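Side-chain contact in proabylysin (Pyrococcus abyssi, PDB 4JIU), which is the zymogen of a minimal, soluble zinc metallopeptidase, abylysin, and probably cleaves peptide bonds once its C-terminal tail has left the metal: residues M54-I59 / K90-R95. The protein carries 1 engineered substitution. Numbering follows the deposited sequence. Where two conformers were deposited one is given.
Sequences MFYILI and KEIEDR
Tyr56 reaches from its helix to Glu93, its OH donating to OE1 of the carboxylate at 2.5 Å, a very short bond. The phenol gets there because CG stands anti to the backbone N (chi1 177°), which sends the ring toward helix 88-100. Glu93 passes the ring on the slant, its CG methylene 3.4 Å from Tyr56 CE2; its straight run past CG carries the carboxylate out to the hydroxyl, turned 59° from the ring plane. The second oxygen, OE2, is met by Lys90 NZ, from one turn back on the same helix, in a salt bridge of 2.6 Å, on the syn side and 32° out of the carboxylate plane. One carboxylate thus joins a phenol and an ammonium group, and the lysine probably helps keep it charged. At the root of the tyrosine, Ile92 offers its CG2 methyl, 3.5 Å from Tyr56 CB, with the two side chains running past one another head to tail. The hydroxyl is also hydrogen-bonded to ND1 of the zinc ligand His60, which Glu93 touches as well, so the tyrosine is second shell and the glutamate backs it. A glutamine in place of Glu93 would probably leave Lys90 without its charge mate and weaken the grip on the Tyr56 hydroxyl. This contact ties helix 51-67, which carries the HExxH zinc-binding motif whose His60 and His64 bind the metal, to helix 88-100. Ala89 and Ile96 of the latter helix also touch Tyr56, Phe84 meets its ring edge-to-face, and on another flank of helix 51-67 Leu58 packs on Leu5 of helix 2-13.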
ATOM      1  N   MET A  54      -1.663   8.071   0.943  1.00 10.68           N
ATOM      2  CA  MET A  54      -0.369   7.468   0.536  1.00 11.12           C
ATOM      3  C   MET A  54       0.042   6.363   1.503  1.00 10.15           C
ATOM      4  O   MET A  54       0.522   5.311   1.099  1.00 10.95           O
ATOM      5  CB  MET A  54       0.718   8.551   0.514  1.00 12.16           C
ATOM      6  CG  MET A  54       0.585   9.559  -0.576  0.56 15.57           C
ATOM      7  SD  MET A  54       2.004  10.691  -0.696  0.56 18.80           S
ATOM      8  CE  MET A  54       1.328  12.068   0.216  0.56 31.43           C
ATOM      9  N   PHE A  55      -0.102   6.657   2.797  1.00  9.84           N
ATOM     10  CA  PHE A  55       0.263   5.671   3.805  1.00  9.60           C
ATOM     11  C   PHE A  55      -0.600   4.412   3.646  1.00  9.30           C
ATOM     12  O   PHE A  55      -0.093   3.305   3.792  1.00 10.03           O
ATOM     13  CB  PHE A  55       0.116   6.257   5.214  1.00 10.31           C
ATOM     14  CG  PHE A  55       0.879   5.495   6.268  1.00 10.49           C
ATOM     15  CD1 PHE A  55       2.263   5.324   6.170  1.00 12.85           C
ATOM     16  CD2 PHE A  55       0.202   4.961   7.368  1.00 12.58           C
ATOM     17  CE1 PHE A  55       2.952   4.677   7.147  1.00 14.70           C
ATOM     18  CE2 PHE A  55       0.944   4.319   8.376  1.00 12.21           C
ATOM     19  CZ  PHE A  55       2.298   4.179   8.244  1.00 13.55           C
ATOM     20  N   TYR A  56      -1.898   4.581   3.382  1.00  9.30           N
ATOM     21  CA  TYR A  56      -2.745   3.412   3.142  1.00  9.05           C
ATOM     22  C   TYR A  56      -2.187   2.545   2.043  1.00  8.84           C
ATOM     23  O   TYR A  56      -2.146   1.339   2.114  1.00  9.39           O
ATOM     24  CB  TYR A  56      -4.226   3.827   2.892  1.00  9.75           C
ATOM     25  CG  TYR A  56      -5.000   2.578   2.575  1.00  9.89           C
ATOM     26  CD1 TYR A  56      -5.351   1.711   3.619  1.00 11.20           C
ATOM     27  CD2 TYR A  56      -5.306   2.147   1.313  1.00 10.83           C
ATOM     28  CE1 TYR A  56      -6.012   0.562   3.378  1.00 11.44           C
ATOM     29  CE2 TYR A  56      -5.909   0.960   1.054  1.00 11.38           C
ATOM     30  CZ  TYR A  56      -6.274   0.141   2.100  1.00 10.70           C
ATOM     31  OH  TYR A  56      -6.911  -1.053   1.898  1.00 13.37           O
ATOM     32  N   ILE A  57      -1.864   3.177   0.893  1.00  9.24           N
ATOM     33  CA  ILE A  57      -1.349   2.406  -0.223  1.00  9.30           C
ATOM     34  C   ILE A  57      -0.104   1.615   0.175  1.00  9.14           C
ATOM     35  O   ILE A  57       0.017   0.444  -0.167  1.00  9.77           O
ATOM     36  CB  ILE A  57      -1.107   3.317  -1.451  1.00  9.91           C
ATOM     37  CG1 ILE A  57      -2.444   3.876  -1.960  1.00 11.99           C
ATOM     38  CG2 ILE A  57      -0.336   2.566  -2.517  1.00 11.88           C
ATOM     39  CD1 ILE A  57      -2.314   4.979  -2.928  1.00 14.64           C
ATOM     40  N   LEU A  58       0.835   2.268   0.846  1.00  9.35           N
ATOM     41  CA  LEU A  58       2.038   1.584   1.280  1.00  9.23           C
ATOM     42  C   LEU A  58       1.725   0.441   2.211  1.00  8.96           C
ATOM     43  O   LEU A  58       2.315  -0.645   2.101  1.00 10.07           O
ATOM     44  CB  LEU A  58       3.009   2.580   1.906  1.00 10.93           C
ATOM     45  CG  LEU A  58       3.634   3.566   0.920  1.00 11.85           C
ATOM     46  CD1 LEU A  58       4.500   4.567   1.677  1.00 16.53           C
ATOM     47  CD2 LEU A  58       4.460   2.916  -0.151  1.00 13.65           C
ATOM     48  N   ILE A  59       0.849   0.653   3.200  1.00  9.13           N
ATOM     49  CA  ILE A  59       0.461  -0.388   4.134  1.00  8.89           C
ATOM     50  C   ILE A  59      -0.229  -1.526   3.396  1.00  8.51           C
ATOM     51  O   ILE A  59       0.077  -2.703   3.709  1.00  9.51           O
ATOM     52  CB  ILE A  59      -0.393   0.191   5.261  1.00  9.36           C
ATOM     53  CG1 ILE A  59       0.413   1.036   6.257  1.00 10.34           C
ATOM     54  CG2 ILE A  59      -1.191  -0.903   5.973  1.00 10.08           C
ATOM     55  CD1 ILE A  59       1.332   0.239   7.154  1.00 11.26           C
ATOM     56  N   LYS A  90     -11.601   0.659   4.122  1.00 12.83           N
ATOM     57  CA  LYS A  90     -12.518   0.816   2.998  1.00 14.66           C
ATOM     58  C   LYS A  90     -12.847   2.279   2.800  1.00 13.44           C
ATOM     59  O   LYS A  90     -13.035   2.680   1.657  1.00 14.74           O
ATOM     60  CB  LYS A  90     -13.753  -0.053   3.222  1.00 22.10           C
ATOM     61  CG  LYS A  90     -13.515  -1.534   2.894  1.00 30.57           C
ATOM     62  CD  LYS A  90     -13.304  -1.782   1.389  1.00 39.99           C
ATOM     63  CE  LYS A  90     -12.433  -3.006   1.128  1.00 36.99           C
ATOM     64  NZ  LYS A  90     -11.982  -3.123  -0.288  1.00 37.36           N
ATOM     65  N   GLU A  91     -12.946   3.081   3.834  1.00 13.92           N
ATOM     66  CA  GLU A  91     -13.189   4.521   3.724  1.00 13.73           C
ATOM     67  C   GLU A  91     -12.038   5.189   2.938  1.00 12.66           C
ATOM     68  O   GLU A  91     -12.237   6.006   2.028  1.00 14.10           O
ATOM     69  CB  GLU A  91     -13.345   5.182   5.068  1.00 15.80           C
ATOM     70  CG  GLU A  91     -13.504   6.678   5.076  1.00 18.96           C
ATOM     71  CD  GLU A  91     -14.593   7.227   4.186  1.00 25.23           C
ATOM     72  OE1 GLU A  91     -15.632   6.527   4.063  1.00 31.45           O
ATOM     73  OE2 GLU A  91     -14.355   8.352   3.655  1.00 29.02           O
ATOM     74  N   ILE A  92     -10.805   4.856   3.282  1.00 12.27           N
ATOM     75  CA  ILE A  92      -9.663   5.459   2.585  1.00 11.92           C
ATOM     76  C   ILE A  92      -9.616   4.945   1.157  1.00 11.52           C
ATOM     77  O   ILE A  92      -9.322   5.703   0.225  1.00 12.62           O
ATOM     78  CB  ILE A  92      -8.383   5.235   3.382  1.00 12.05           C
ATOM     79  CG1 ILE A  92      -8.444   5.887   4.757  1.00 14.56           C
ATOM     80  CG2 ILE A  92      -7.179   5.708   2.582  1.00 14.68           C
ATOM     81  CD1 ILE A  92      -8.835   7.353   4.851  1.00 17.51           C
ATOM     82  N   GLU A  93      -9.823   3.663   0.909  1.00 12.71           N
ATOM     83  CA  GLU A  93      -9.923   3.181  -0.449  1.00 12.92           C
ATOM     84  C   GLU A  93     -10.957   3.939  -1.269  1.00 14.53           C
ATOM     85  O   GLU A  93     -10.703   4.264  -2.417  1.00 15.05           O
ATOM     86  CB  GLU A  93     -10.283   1.700  -0.467  1.00 14.74           C
ATOM     87  CG  GLU A  93      -9.143   0.801  -0.109  1.00 14.66           C
ATOM     88  CD  GLU A  93      -9.463  -0.665  -0.321  1.00 20.09           C
ATOM     89  OE1 GLU A  93      -8.655  -1.454   0.169  1.00 19.15           O
ATOM     90  OE2 GLU A  93     -10.456  -1.100  -0.948  1.00 28.72           O
ATOM     91  N   ASP A  94     -12.068   4.223  -0.671  1.00 13.93           N
ATOM     92  CA  ASP A  94     -13.115   4.966  -1.375  1.00 15.23           C
ATOM     93  C   ASP A  94     -12.616   6.348  -1.740  1.00 13.73           C
ATOM     94  O   ASP A  94     -12.908   6.860  -2.826  1.00 15.97           O
ATOM     95  CB  ASP A  94     -14.373   5.042  -0.507  1.00 17.12           C
ATOM     96  CG  ASP A  94     -15.192   3.772  -0.422  1.00 22.75           C
ATOM     97  OD1 ASP A  94     -14.928   2.840  -1.224  1.00 34.58           O
ATOM     98  OD2 ASP A  94     -16.113   3.604   0.414  1.00 35.15           O
ATOM     99  N   ARG A  95     -11.923   7.004  -0.816  1.00 13.04           N
ATOM    100  CA  ARG A  95     -11.370   8.344  -1.121  1.00 12.92           C
ATOM    101  C   ARG A  95     -10.415   8.292  -2.289  1.00 12.16           C
ATOM    102  O   ARG A  95     -10.387   9.165  -3.161  1.00 13.36           O
ATOM    103  CB  ARG A  95     -10.748   8.949   0.150  1.00 13.92           C
ATOM    104  CG  ARG A  95     -11.754   9.169   1.290  1.00 15.59           C
ATOM    105  CD  ARG A  95     -11.132   9.765   2.533  1.00 16.56           C
ATOM    106  NE  ARG A  95     -12.059   9.790   3.645  1.00 19.09           N
ATOM    107  CZ  ARG A  95     -11.786  10.263   4.864  1.00 19.61           C
ATOM    108  NH1 ARG A  95     -10.561  10.715   5.110  1.00 25.17           N
ATOM    109  NH2 ARG A  95     -12.692  10.258   5.820  1.00 27.63           N
TER